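Local structure of ribonucleoside-diphosphate reductase subunit beta (Bacillus halodurans C-125, 2RCC) at residues Ser61-Gln66 against Met206-Thr211; Phe196-Ala201 against Met212-Asn217; Asn229-Leu234 against Leu296-Pro301. The protein probably serves as the iron-binding beta subunit of a class I ribonucleotide reductase, which makes deoxyribonucleotides for DNA synthesis from the corresponding ribonucleotides. All coordinates share one frame; numbering follows the deposited sequence. Where two conformers were deposited one is given.

Interaction 1: residues Ser61-Gln66 against Met206-Thr211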
ATOM      1  N   SER A  61       1.240 -16.232 -24.669  1.00 22.12           N
ATOM      2  CA  SER A  61       0.942 -16.944 -25.917  1.00 22.95           C
ATOM      3  C   SER A  61       1.522 -18.317 -26.016  1.00 21.71           C
ATOM      4  O   SER A  61       0.820 -19.226 -26.444  1.00 22.96           O
ATOM      5  CB  SER A  61       1.466 -16.167 -27.118  1.00 23.45           C
ATOM      6  OG  SER A  61       1.032 -14.837 -27.028  1.00 32.44           O
ATOM      7  N   HIS A  62       2.802 -18.457 -25.643  1.00 21.35           N
ATOM      8  CA  HIS A  62       3.483 -19.748 -25.747  1.00 20.88           C
ATOM      9  C   HIS A  62       2.915 -20.702 -24.708  1.00 19.23           C
ATOM     10  O   HIS A  62       2.652 -21.843 -25.028  1.00 17.55           O
ATOM     11  CB  HIS A  62       5.010 -19.634 -25.648  1.00 21.71           C
ATOM     12  CG  HIS A  62       5.717 -20.894 -26.042  1.00 26.39           C
ATOM     13  ND1 HIS A  62       5.557 -21.474 -27.285  1.00 26.16           N
ATOM     14  CD2 HIS A  62       6.573 -21.693 -25.360  1.00 32.66           C
ATOM     15  CE1 HIS A  62       6.278 -22.581 -27.346  1.00 32.15           C
ATOM     16  NE2 HIS A  62       6.918 -22.727 -26.198  1.00 28.90           N
ATOM     17  N   ASP A  63       2.733 -20.232 -23.474  1.00 17.26           N
ATOM     18  CA  ASP A  63       2.062 -21.030 -22.469  1.00 18.23           C
ATOM     19  C   ASP A  63       0.698 -21.509 -23.002  1.00 17.25           C
ATOM     20  O   ASP A  63       0.369 -22.675 -22.865  1.00 17.47           O
ATOM     21  CB  ASP A  63       1.873 -20.248 -21.145  1.00 16.41           C
ATOM     22  CG  ASP A  63       3.124 -20.190 -20.286  1.00 19.75           C
ATOM     23  OD1 ASP A  63       4.240 -20.071 -20.818  1.00 15.87           O
ATOM     24  OD2 ASP A  63       2.989 -20.227 -19.037  1.00 15.58           O
ATOM     25  N   ALA A  64      -0.076 -20.603 -23.612  1.00 19.02           N
ATOM     26  CA  ALA A  64      -1.391 -20.916 -24.190  1.00 18.11           C
ATOM     27  C   ALA A  64      -1.309 -22.037 -25.222  1.00 21.46           C
ATOM     28  O   ALA A  64      -2.128 -22.961 -25.196  1.00 23.13           O
ATOM     29  CB  ALA A  64      -2.031 -19.638 -24.805  1.00 17.88           C
ATOM     30  N   LYS A  65      -0.300 -21.975 -26.095  1.00 21.29           N
ATOM     31  CA  LYS A  65      -0.078 -23.011 -27.094  1.00 22.46           C
ATOM     32  C   LYS A  65       0.416 -24.312 -26.462  1.00 22.75           C
ATOM     33  O   LYS A  65       0.050 -25.382 -26.930  1.00 21.86           O
ATOM     34  CB  LYS A  65       0.924 -22.551 -28.160  1.00 22.92           C
ATOM     35  CG  LYS A  65       0.435 -21.412 -29.037  1.00 23.59           C
ATOM     36  N   GLN A  66       1.269 -24.239 -25.429  1.00 21.77           N
ATOM     37  CA  GLN A  66       1.773 -25.463 -24.765  1.00 20.40           C
ATOM     38  C   GLN A  66       0.761 -26.177 -23.888  1.00 20.92           C
ATOM     39  O   GLN A  66       0.883 -27.392 -23.710  1.00 20.27           O
ATOM     40  CB  GLN A  66       2.979 -25.175 -23.861  1.00 18.46           C
ATOM     41  CG  GLN A  66       4.302 -25.020 -24.571  1.00 20.87           C
ATOM     42  CD  GLN A  66       5.424 -24.826 -23.602  1.00 19.17           C
ATOM     43  OE1 GLN A  66       5.306 -24.030 -22.670  1.00 20.19           O
ATOM     44  NE2 GLN A  66       6.541 -25.554 -23.808  1.00 15.11           N
HETATM   45  N   MSE A 206       5.219 -24.231 -19.750  1.00 18.33           N
HETATM   46  CA  MSE A 206       4.542 -23.219 -18.931  1.00 19.46           C
HETATM   47  C   MSE A 206       5.515 -22.306 -18.187  1.00 20.16           C
HETATM   48  O   MSE A 206       5.351 -22.006 -17.000  1.00 18.29           O
HETATM   49  CB  MSE A 206       3.543 -23.878 -17.954  1.00 19.72           C
HETATM   50  CG  MSE A 206       2.575 -24.895 -18.618  1.00 20.67           C
HETATM   51 SE   MSE A 206       1.693 -24.214 -20.232  0.75 13.57          SE
HETATM   52  CE  MSE A 206       0.461 -23.071 -19.264  1.00 14.10           C
ATOM     53  N   VAL A 207       6.506 -21.840 -18.934  1.00 17.91           N
ATOM     54  CA  VAL A 207       7.602 -21.053 -18.394  1.00 20.48           C
ATOM     55  C   VAL A 207       7.186 -19.616 -18.008  1.00 19.15           C
ATOM     56  O   VAL A 207       7.670 -19.076 -16.999  1.00 20.15           O
ATOM     57  CB  VAL A 207       8.789 -21.033 -19.393  1.00 20.98           C
ATOM     58  CG1 VAL A 207       9.904 -20.108 -18.889  1.00 21.27           C
ATOM     59  CG2 VAL A 207       9.328 -22.460 -19.626  1.00 20.60           C
ATOM     60  N   SER A 208       6.315 -18.989 -18.800  1.00 17.75           N
ATOM     61  CA  SER A 208       5.803 -17.650 -18.449  1.00 18.41           C
ATOM     62  C   SER A 208       5.008 -17.659 -17.144  1.00 17.45           C
ATOM     63  O   SER A 208       5.147 -16.760 -16.319  1.00 17.94           O
ATOM     64  CB  SER A 208       4.985 -17.064 -19.579  1.00 18.87           C
ATOM     65  OG  SER A 208       5.838 -16.783 -20.657  1.00 24.80           O
ATOM     66  N   THR A 209       4.193 -18.693 -16.945  1.00 18.26           N
ATOM     67  CA  THR A 209       3.462 -18.872 -15.686  1.00 18.12           C
ATOM     68  C   THR A 209       4.429 -19.019 -14.513  1.00 19.02           C
ATOM     69  O   THR A 209       4.288 -18.363 -13.508  1.00 16.62           O
ATOM     70  CB  THR A 209       2.558 -20.111 -15.744  1.00 18.80           C
ATOM     71  OG1 THR A 209       1.591 -19.966 -16.792  1.00 16.59           O
ATOM     72  CG2 THR A 209       1.880 -20.353 -14.369  1.00 12.56           C
ATOM     73  N   SER A 210       5.429 -19.889 -14.670  1.00 20.88           N
ATOM     74  CA  SER A 210       6.464 -20.099 -13.677  1.00 20.80           C
ATOM     75  C   SER A 210       7.264 -18.822 -13.308  1.00 21.76           C
ATOM     76  O   SER A 210       7.644 -18.617 -12.143  1.00 20.27           O
ATOM     77  CB  SER A 210       7.410 -21.178 -14.201  1.00 23.50           C
ATOM     78  OG  SER A 210       8.447 -21.379 -13.291  1.00 25.44           O
ATOM     79  N   THR A 211       7.532 -18.005 -14.313  1.00 19.90           N
ATOM     80  CA  THR A 211       8.171 -16.714 -14.149  1.00 22.70           C
ATOM     81  C   THR A 211       7.346 -15.792 -13.240  1.00 20.36           C
ATOM     82  O   THR A 211       7.896 -15.209 -12.301  1.00 19.10           O
ATOM     83  CB  THR A 211       8.343 -15.980 -15.488  1.00 22.63           C
ATOM     84  OG1 THR A 211       9.231 -16.714 -16.355  1.00 21.60           O
ATOM     85  CG2 THR A 211       8.868 -14.579 -15.244  1.00 23.56           C
TER
HETATM   86  O   HOH W   1       3.966 -17.681 -22.913  1.00 31.07           O
HETATM   87  O   HOH W   2       6.201 -21.719 -21.987  1.00 37.67           O
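The short helix 61-66 meets the first turn of helix 207-237 at a steep angle, 126° between their N-to-C directions, with Met206, the N-cap residue, nearest Asp63. This is a carboxylate from a distant part of the chain accepting the first-turn amides of a helix, within the ferritin-like helical fold of the ribonucleotide reductase small chain. Asp63, its CG anti to the carbonyl carbon, brings its carboxylate to the amides of the first turn. Asp63 OD1 accepts Ser208 N through its syn lone pair at 3.1 Å. Asp63 OD2 takes two donors from one residue: Thr209 OG1 at 2.7 Å through the anti lone pair, and Thr209 N at 2.9 Å from above the carboxylate plane. The buried carboxylate thus has both oxygens gripped, and the amides at the positive end of the helix dipole would favour its ionised form. Thr209 also packs on Phe78 and Val129, tying the junction to the neighbouring helices. Gln66, extended beyond CG, brings OE1 to Met206 N at 2.9 Å, with the donor out of the carbonyl plane; its NE2 bonds to Gln204 O, so both ends of the amide hold the turn before the helix. The selenomethionine chain of Met206 bends at chi2 and chi3 and folds back against Asp63, its SE 3.3 Å from Asp63 O and its CE 3.7 Å from Asp63 CB. Two waters complete the junction. Water 1 accepts from Asp63 N and is hydrogen-bonded to Ser208 OG, which also bonds to Asn59 O. Water 2 donates to Asp63 OD1 and to Gln66 OE1, the latter at 2.6 Å, and accepts from Val207 N.

Interaction 2: residues Phe196-Ala201 against Met212-Asn217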
ATOM      1  N   PHE A 196       4.950 -27.119  -8.133  1.00 19.43           N
ATOM      2  CA  PHE A 196       4.268 -27.719  -9.298  1.00 18.21           C
ATOM      3  C   PHE A 196       4.560 -26.887 -10.564  1.00 19.06           C
ATOM      4  O   PHE A 196       4.906 -27.425 -11.600  1.00 18.50           O
ATOM      5  CB  PHE A 196       2.755 -27.903  -9.046  1.00 16.97           C
ATOM      6  CG  PHE A 196       1.962 -28.222 -10.294  1.00 19.07           C
ATOM      7  CD1 PHE A 196       1.780 -29.527 -10.697  1.00 23.76           C
ATOM      8  CD2 PHE A 196       1.389 -27.223 -11.054  1.00 19.62           C
ATOM      9  CE1 PHE A 196       1.051 -29.819 -11.830  1.00 17.55           C
ATOM     10  CE2 PHE A 196       0.691 -27.513 -12.227  1.00 19.98           C
ATOM     11  CZ  PHE A 196       0.517 -28.797 -12.598  1.00 22.46           C
ATOM     12  N   PHE A 197       4.426 -25.566 -10.457  1.00 17.54           N
ATOM     13  CA  PHE A 197       4.681 -24.697 -11.569  1.00 17.19           C
ATOM     14  C   PHE A 197       6.156 -24.741 -11.983  1.00 16.77           C
ATOM     15  O   PHE A 197       6.465 -24.815 -13.181  1.00 21.24           O
ATOM     16  CB  PHE A 197       4.192 -23.273 -11.277  1.00 18.07           C
ATOM     17  CG  PHE A 197       2.711 -23.193 -11.075  1.00 16.33           C
ATOM     18  CD1 PHE A 197       1.849 -23.494 -12.108  1.00 18.21           C
ATOM     19  CD2 PHE A 197       2.180 -22.860  -9.858  1.00 21.15           C
ATOM     20  CE1 PHE A 197       0.486 -23.437 -11.925  1.00 17.61           C
ATOM     21  CE2 PHE A 197       0.814 -22.801  -9.680  1.00 22.18           C
ATOM     22  CZ  PHE A 197      -0.017 -23.095 -10.713  1.00 20.53           C
ATOM     23  N   TYR A 198       7.060 -24.729 -10.999  1.00 18.38           N
ATOM     24  CA  TYR A 198       8.496 -24.794 -11.311  1.00 19.10           C
ATOM     25  C   TYR A 198       8.881 -26.139 -11.917  1.00 19.67           C
ATOM     26  O   TYR A 198       9.791 -26.188 -12.756  1.00 18.83           O
ATOM     27  CB  TYR A 198       9.363 -24.524 -10.070  1.00 19.96           C
ATOM     28  CG  TYR A 198       9.135 -23.189  -9.383  1.00 22.62           C
ATOM     29  CD1 TYR A 198       8.914 -22.016 -10.105  1.00 30.98           C
ATOM     30  CD2 TYR A 198       9.203 -23.094  -7.993  1.00 23.32           C
ATOM     31  CE1 TYR A 198       8.724 -20.796  -9.449  1.00 28.51           C
ATOM     32  CE2 TYR A 198       9.021 -21.903  -7.345  1.00 24.54           C
ATOM     33  CZ  TYR A 198       8.790 -20.765  -8.077  1.00 28.34           C
ATOM     34  OH  TYR A 198       8.621 -19.602  -7.401  1.00 28.55           O
ATOM     35  N   ASN A 199       8.199 -27.218 -11.500  1.00 16.63           N
ATOM     36  CA  ASN A 199       8.453 -28.561 -12.054  1.00 19.15           C
ATOM     37  C   ASN A 199       8.116 -28.569 -13.536  1.00 20.88           C
ATOM     38  O   ASN A 199       8.758 -29.270 -14.308  1.00 23.71           O
ATOM     39  CB  ASN A 199       7.640 -29.636 -11.297  1.00 17.83           C
ATOM     40  CG  ASN A 199       7.862 -31.062 -11.836  1.00 19.50           C
ATOM     41  OD1 ASN A 199       8.975 -31.568 -11.844  1.00 20.92           O
ATOM     42  ND2 ASN A 199       6.786 -31.708 -12.255  1.00 21.68           N
ATOM     43  N   LEU A 200       7.089 -27.830 -13.949  1.00 19.56           N
ATOM     44  CA  LEU A 200       6.763 -27.734 -15.392  1.00 18.51           C
ATOM     45  C   LEU A 200       7.833 -26.979 -16.170  1.00 19.23           C
ATOM     46  O   LEU A 200       8.304 -27.443 -17.220  1.00 20.73           O
ATOM     47  CB  LEU A 200       5.379 -27.077 -15.631  1.00 19.41           C
ATOM     48  CG  LEU A 200       4.137 -27.864 -15.177  1.00 17.39           C
ATOM     49  CD1 LEU A 200       2.857 -27.071 -15.366  1.00 17.92           C
ATOM     50  CD2 LEU A 200       4.024 -29.201 -15.931  1.00 24.51           C
ATOM     51  N   ALA A 201       8.260 -25.863 -15.608  1.00 18.73           N
ATOM     52  CA  ALA A 201       9.164 -24.942 -16.265  1.00 19.53           C
ATOM     53  C   ALA A 201      10.584 -25.454 -16.348  1.00 20.26           C
ATOM     54  O   ALA A 201      11.247 -25.163 -17.328  1.00 18.36           O
ATOM     55  CB  ALA A 201       9.106 -23.570 -15.602  1.00 20.11           C
HETATM   56  N   MSE A 212       6.034 -15.742 -13.452  1.00 18.05           N
HETATM   57  CA  MSE A 212       5.173 -14.880 -12.630  1.00 23.41           C
HETATM   58  C   MSE A 212       5.071 -15.429 -11.210  1.00 20.39           C
HETATM   59  O   MSE A 212       5.127 -14.669 -10.246  1.00 18.89           O
HETATM   60  CB  MSE A 212       3.794 -14.722 -13.269  1.00 22.25           C
HETATM   61  CG  MSE A 212       3.245 -13.230 -13.256  1.00 33.90           C
HETATM   62 SE   MSE A 212       2.057 -13.195 -14.677  0.75 34.81          SE
HETATM   63  CE  MSE A 212       0.860 -14.388 -13.742  1.00 43.60           C
ATOM     64  N   ILE A 213       4.957 -16.748 -11.088  1.00 18.61           N
ATOM     65  CA  ILE A 213       4.999 -17.424  -9.784  1.00 20.32           C
ATOM     66  C   ILE A 213       6.296 -17.082  -9.033  1.00 22.68           C
ATOM     67  O   ILE A 213       6.278 -16.833  -7.828  1.00 19.65           O
ATOM     68  CB  ILE A 213       4.891 -18.975  -9.915  1.00 21.14           C
ATOM     69  CG1 ILE A 213       3.520 -19.397 -10.456  1.00 23.45           C
ATOM     70  CG2 ILE A 213       5.122 -19.671  -8.575  1.00 21.62           C
ATOM     71  CD1 ILE A 213       2.331 -19.118  -9.541  1.00 21.09           C
ATOM     72  N   ASN A 214       7.411 -17.076  -9.749  1.00 22.64           N
ATOM     73  CA  ASN A 214       8.697 -16.765  -9.174  1.00 22.01           C
ATOM     74  C   ASN A 214       8.784 -15.305  -8.738  1.00 24.25           C
ATOM     75  O   ASN A 214       9.360 -15.031  -7.700  1.00 22.75           O
ATOM     76  CB  ASN A 214       9.797 -17.115 -10.156  1.00 23.26           C
ATOM     77  CG  ASN A 214      11.161 -17.245  -9.499  1.00 36.22           C
ATOM     78  OD1 ASN A 214      12.107 -16.599  -9.920  1.00 44.57           O
ATOM     79  ND2 ASN A 214      11.256 -18.059  -8.442  1.00 32.36           N
ATOM     80  N   TYR A 215       8.213 -14.373  -9.520  1.00 21.14           N
ATOM     81  CA  TYR A 215       8.122 -12.969  -9.072  1.00 19.54           C
ATOM     82  C   TYR A 215       7.284 -12.855  -7.803  1.00 19.96           C
ATOM     83  O   TYR A 215       7.689 -12.138  -6.874  1.00 19.35           O
ATOM     84  CB  TYR A 215       7.575 -12.065 -10.134  1.00 20.93           C
ATOM     85  CG  TYR A 215       8.432 -11.918 -11.395  1.00 23.73           C
ATOM     86  CD1 TYR A 215       9.777 -12.297 -11.440  1.00 33.00           C
ATOM     87  CD2 TYR A 215       7.896 -11.316 -12.517  1.00 26.41           C
ATOM     88  CE1 TYR A 215      10.530 -12.113 -12.611  1.00 28.96           C
ATOM     89  CE2 TYR A 215       8.639 -11.120 -13.653  1.00 26.98           C
ATOM     90  CZ  TYR A 215       9.950 -11.519 -13.691  1.00 30.06           C
ATOM     91  OH  TYR A 215      10.694 -11.315 -14.837  1.00 37.31           O
ATOM     92  N   ILE A 216       6.148 -13.548  -7.773  1.00 16.63           N
ATOM     93  CA  ILE A 216       5.305 -13.591  -6.570  1.00 17.36           C
ATOM     94  C   ILE A 216       6.080 -14.153  -5.363  1.00 20.76           C
ATOM     95  O   ILE A 216       6.095 -13.549  -4.277  1.00 20.02           O
ATOM     96  CB  ILE A 216       4.018 -14.422  -6.770  1.00 17.84           C
ATOM     97  CG1 ILE A 216       3.071 -13.746  -7.774  1.00 20.91           C
ATOM     98  CG2 ILE A 216       3.294 -14.685  -5.390  1.00 18.37           C
ATOM     99  CD1 ILE A 216       1.915 -14.614  -8.342  1.00 19.70           C
ATOM    100  N   ASN A 217       6.749 -15.280  -5.583  0.50 19.89           N
ATOM    101  CA  ASN A 217       7.506 -15.985  -4.547  0.50 20.88           C
ATOM    102  C   ASN A 217       8.681 -15.099  -4.032  0.50 21.58           C
ATOM    103  O   ASN A 217       8.968 -15.110  -2.837  0.50 21.81           O
ATOM    104  CB  ASN A 217       7.957 -17.352  -5.116  0.50 22.18           C
ATOM    105  CG  ASN A 217       8.185 -18.446  -4.064  0.50 23.93           C
ATOM    106  OD1 ASN A 217       7.854 -18.332  -2.885  0.50 28.47           O
ATOM    107  ND2 ASN A 217       8.710 -19.568  -4.547  0.50 25.90           N
TER
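Tyr198 sets off with CG anti to its carbonyl carbon (chi1 -58°), which carries the long ring across to helix 207-237, while Asn214 and Asn217 both hold CG anti to the backbone N and bring their side chains to its hydroxyl. Asn214 ND2 donates to Tyr198 OH at 3.2 Å in an almost straight bond (177°), with the oxygen in the amide plane; ring and amide stand nearly perpendicular. Asn217 CB also lies 3.3 Å from Tyr198 OH, so two side chains about one helical turn apart meet the hydroxyl. Ile213 divides its branches between the two rings: CG2 packs on the phenol end, 3.9 Å from Tyr198 CZ, and CD1 reaches the Phe197 ring at 3.8 Å from CD2. Phe197 and Ile213 cross at about a right angle, an apolar contact on the buried side of the polar one. Segments 196-201 and 212-217, on consecutive helices of this ferritin-like bundle, run at 137° with axes 10.5 Å apart, a separation bridged by the aromatic side chains from one helix and Ile213 and the asparagines from the other. The side chain of Ile213 lies about 4 Å from that of Tyr126, probably the active-site tyrosine. Around the pair, Phe197 meets Phe78 edge-to-face and touches Ile81, both of helix 72-87; Met212 and Ile216 turn to helix 106-133, and Tyr198 rests against Trp312.

Interaction 3: residues Asn229-Leu234 against Leu296-Pro301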
ATOM      1  N   ASN A 229      11.505 -10.175  11.174  1.00 19.13           N
ATOM      2  CA  ASN A 229      12.155  -9.061  11.843  1.00 19.76           C
ATOM      3  C   ASN A 229      11.240  -8.485  12.918  1.00 19.54           C
ATOM      4  O   ASN A 229      11.679  -8.278  14.044  1.00 21.89           O
ATOM      5  CB  ASN A 229      12.555  -7.945  10.869  1.00 18.52           C
ATOM      6  CG  ASN A 229      13.868  -8.199  10.128  1.00 25.42           C
ATOM      7  OD1 ASN A 229      14.541  -9.172  10.336  1.00 28.65           O
ATOM      8  ND2 ASN A 229      14.229  -7.276   9.268  1.00 32.17           N
ATOM      9  N   ILE A 230       9.958  -8.286  12.593  1.00 18.81           N
ATOM     10  CA  ILE A 230       8.980  -7.775  13.583  1.00 18.97           C
ATOM     11  C   ILE A 230       8.872  -8.729  14.750  1.00 19.25           C
ATOM     12  O   ILE A 230       8.833  -8.280  15.913  1.00 19.23           O
ATOM     13  CB  ILE A 230       7.561  -7.518  12.953  1.00 18.63           C
ATOM     14  CG1 ILE A 230       7.632  -6.359  11.990  1.00 20.14           C
ATOM     15  CG2 ILE A 230       6.519  -7.225  14.064  1.00 17.88           C
ATOM     16  CD1 ILE A 230       6.428  -6.303  11.047  1.00 19.85           C
ATOM     17  N   PHE A 231       8.849 -10.048  14.456  1.00 18.04           N
ATOM     18  CA  PHE A 231       8.795 -11.061  15.497  1.00 17.13           C
ATOM     19  C   PHE A 231       9.966 -10.915  16.472  1.00 17.96           C
ATOM     20  O   PHE A 231       9.768 -10.875  17.707  1.00 16.06           O
ATOM     21  CB  PHE A 231       8.785 -12.475  14.874  1.00 19.58           C
ATOM     22  CG  PHE A 231       8.684 -13.589  15.875  1.00 16.57           C
ATOM     23  CD1 PHE A 231       9.846 -14.154  16.451  1.00 15.06           C
ATOM     24  CD2 PHE A 231       7.449 -14.088  16.256  1.00 21.12           C
ATOM     25  CE1 PHE A 231       9.763 -15.170  17.393  1.00 20.85           C
ATOM     26  CE2 PHE A 231       7.369 -15.124  17.198  1.00 16.35           C
ATOM     27  CZ  PHE A 231       8.519 -15.662  17.761  1.00 21.94           C
ATOM     28  N   LYS A 232      11.177 -10.850  15.929  1.00 17.83           N
ATOM     29  CA  LYS A 232      12.374 -10.726  16.773  1.00 20.57           C
ATOM     30  C   LYS A 232      12.422  -9.424  17.580  1.00 21.60           C
ATOM     31  O   LYS A 232      12.843  -9.421  18.714  1.00 23.95           O
ATOM     32  CB  LYS A 232      13.630 -10.805  15.936  1.00 22.00           C
ATOM     33  CG  LYS A 232      13.922 -12.176  15.386  1.00 29.25           C
ATOM     34  CD  LYS A 232      14.940 -12.040  14.272  1.00 35.87           C
ATOM     35  CE  LYS A 232      15.299 -13.337  13.698  1.00 35.15           C
ATOM     36  NZ  LYS A 232      15.609 -13.151  12.234  1.00 32.30           N
ATOM     37  N   GLU A 233      11.975  -8.328  16.999  1.00 23.01           N
ATOM     38  CA  GLU A 233      11.956  -7.043  17.675  1.00 22.71           C
ATOM     39  C   GLU A 233      10.884  -7.049  18.758  1.00 21.60           C
ATOM     40  O   GLU A 233      11.062  -6.405  19.779  1.00 21.50           O
ATOM     41  CB  GLU A 233      11.703  -5.902  16.689  1.00 24.67           C
ATOM     42  CG  GLU A 233      12.774  -5.710  15.582  1.00 31.94           C
ATOM     43  CD  GLU A 233      14.139  -5.198  16.043  1.00 44.89           C
ATOM     44  OE1 GLU A 233      14.328  -4.857  17.254  1.00 27.50           O
ATOM     45  OE2 GLU A 233      15.007  -5.108  15.125  1.00 41.31           O
ATOM     46  N   LEU A 234       9.762  -7.733  18.530  1.00 20.64           N
ATOM     47  CA  LEU A 234       8.727  -7.837  19.552  1.00 20.14           C
ATOM     48  C   LEU A 234       9.226  -8.565  20.801  1.00 18.93           C
ATOM     49  O   LEU A 234       8.817  -8.216  21.904  1.00 21.09           O
ATOM     50  CB  LEU A 234       7.427  -8.470  19.018  1.00 19.16           C
ATOM     51  CG  LEU A 234       6.536  -7.589  18.142  1.00 18.15           C
ATOM     52  CD1 LEU A 234       5.403  -8.443  17.604  1.00 24.30           C
ATOM     53  CD2 LEU A 234       6.045  -6.344  18.912  1.00 18.92           C
ATOM     54  N   LEU A 296      12.817 -17.168  12.451  1.00 22.87           N
ATOM     55  CA  LEU A 296      12.204 -16.610  13.664  1.00 24.11           C
ATOM     56  C   LEU A 296      13.111 -16.690  14.938  1.00 26.34           C
ATOM     57  O   LEU A 296      12.713 -16.235  16.014  1.00 26.74           O
ATOM     58  CB  LEU A 296      10.876 -17.327  13.927  1.00 21.35           C
ATOM     59  CG  LEU A 296       9.746 -17.070  12.925  1.00 19.43           C
ATOM     60  CD1 LEU A 296       8.626 -18.135  12.987  1.00 18.96           C
ATOM     61  CD2 LEU A 296       9.176 -15.717  13.156  1.00 22.91           C
ATOM     62  N   GLY A 297      14.313 -17.257  14.804  1.00 24.15           N
ATOM     63  CA  GLY A 297      15.232 -17.451  15.907  1.00 25.17           C
ATOM     64  C   GLY A 297      14.776 -18.581  16.807  1.00 27.00           C
ATOM     65  O   GLY A 297      15.226 -18.654  17.957  1.00 28.08           O
HETATM   66  N   MSE A 298      13.961 -19.500  16.258  1.00 27.60           N
HETATM   67  CA  MSE A 298      13.387 -20.643  16.979  0.50 28.39           C
HETATM   68  C   MSE A 298      14.045 -21.941  16.622  1.00 26.91           C
HETATM   69  O   MSE A 298      14.805 -22.004  15.669  1.00 28.12           O
HETATM   70  CB  MSE A 298      11.882 -20.731  16.670  0.50 28.82           C
HETATM   71  CG  MSE A 298      11.119 -19.580  17.256  0.50 32.46           C
HETATM   72 SE   MSE A 298      11.292 -19.888  19.126  0.38 28.22          SE
HETATM   73  CE  MSE A 298      10.846 -18.127  19.812  0.50 21.24           C
ATOM     74  N   GLU A 299      13.777 -22.993  17.396  1.00 30.77           N
ATOM     75  CA  GLU A 299      14.361 -24.329  17.146  1.00 29.71           C
ATOM     76  C   GLU A 299      13.575 -25.049  16.029  1.00 29.81           C
ATOM     77  O   GLU A 299      12.354 -24.896  15.930  1.00 29.55           O
ATOM     78  CB  GLU A 299      14.415 -25.193  18.429  1.00 31.29           C
ATOM     79  N   LYS A 300      14.290 -25.825  15.217  1.00 29.38           N
ATOM     80  CA  LYS A 300      13.710 -26.545  14.082  1.00 31.03           C
ATOM     81  C   LYS A 300      12.703 -27.597  14.536  1.00 32.57           C
ATOM     82  O   LYS A 300      13.069 -28.438  15.339  1.00 35.56           O
ATOM     83  CB  LYS A 300      14.810 -27.264  13.294  1.00 29.04           C
ATOM     84  CG  LYS A 300      15.764 -26.353  12.593  1.00 32.39           C
ATOM     85  CD  LYS A 300      16.756 -27.142  11.787  1.00 32.17           C
ATOM     86  CE  LYS A 300      17.671 -26.226  10.981  1.00 38.32           C
ATOM     87  NZ  LYS A 300      18.744 -26.960  10.264  1.00 35.50           N
ATOM     88  N   PRO A 301      11.439 -27.562  14.045  1.00 32.81           N
ATOM     89  CA  PRO A 301      10.527 -28.659  14.437  1.00 30.02           C
ATOM     90  C   PRO A 301      10.948 -30.058  13.946  1.00 29.55           C
ATOM     91  O   PRO A 301      10.607 -31.051  14.594  1.00 28.38           O
ATOM     92  CB  PRO A 301       9.183 -28.253  13.812  1.00 31.16           C
ATOM     93  CG  PRO A 301       9.475 -27.151  12.840  1.00 33.21           C
ATOM     94  CD  PRO A 301      10.779 -26.551  13.195  1.00 30.60           C
TER
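One face of the Phe231 ring carries the Leu296 methyl CD2, and the Met298 methyl CE sits at its edge, close to the ring plane. The first is a CH-pi contact: CD2 stands 3.9 Å from the ring centroid, 27° off the normal and displaced toward the CB end, so its closest ring atom is CG of Phe231 at 3.5 Å. The second is looser, with Met298 CE 4.0 Å from Phe231 CZ. The ring gets there because Phe231 CG is anti to the backbone N (chi1 -178°), while CD2 of Leu296 lies over it. Leu296 O also approaches the rim, 3.4 Å from Phe231 CE1. Helix 278-295 closes here in a Schellman motif: Gly297 takes the positive phi of 74° that favours glycine, and the chain turns away into an irregular segment beside helix 207-237 of the ferritin-like bundle. An alanine in place of Phe231 would remove the ring and with it the CH-pi contact and the Met298 CE contact, and would probably loosen the seating of this helix end. Lys232 passes alongside, its CE 4.2 Å from Gly297 N, and its NZ bonds to Gln295 O, a carbonyl of the last helical turn. Phe231 also packs on Leu176 and Val180 of helix 172-187, and Met298 reaches Lys247 and Val250 of helix 244-268.

In the fold
All three contacts draw on helix 207-237: interaction 1 at its start, interaction 2 just beyond, interaction 3 near its far end. Interactions 1 and 2, with centres 11 Å apart, touch directly: Ser210 CB packs on Ala201 CB at 3.2 Å, and Thr209 CG2 lies 3.9 Å from Phe197 CD1. Interaction 3 is separate, its centre 38 Å from that of interaction 1 and 27 Å from that of interaction 2. Interaction 2 is close to the predicted di-iron site, with Asn217 about 3 Å from Glu220 between side chains; side chain to side chain, Thr209 is about 7 Å from Tyr126, the probable active-site tyrosine, and Leu296 about 11 Å from Glu186, a probable iron ligand.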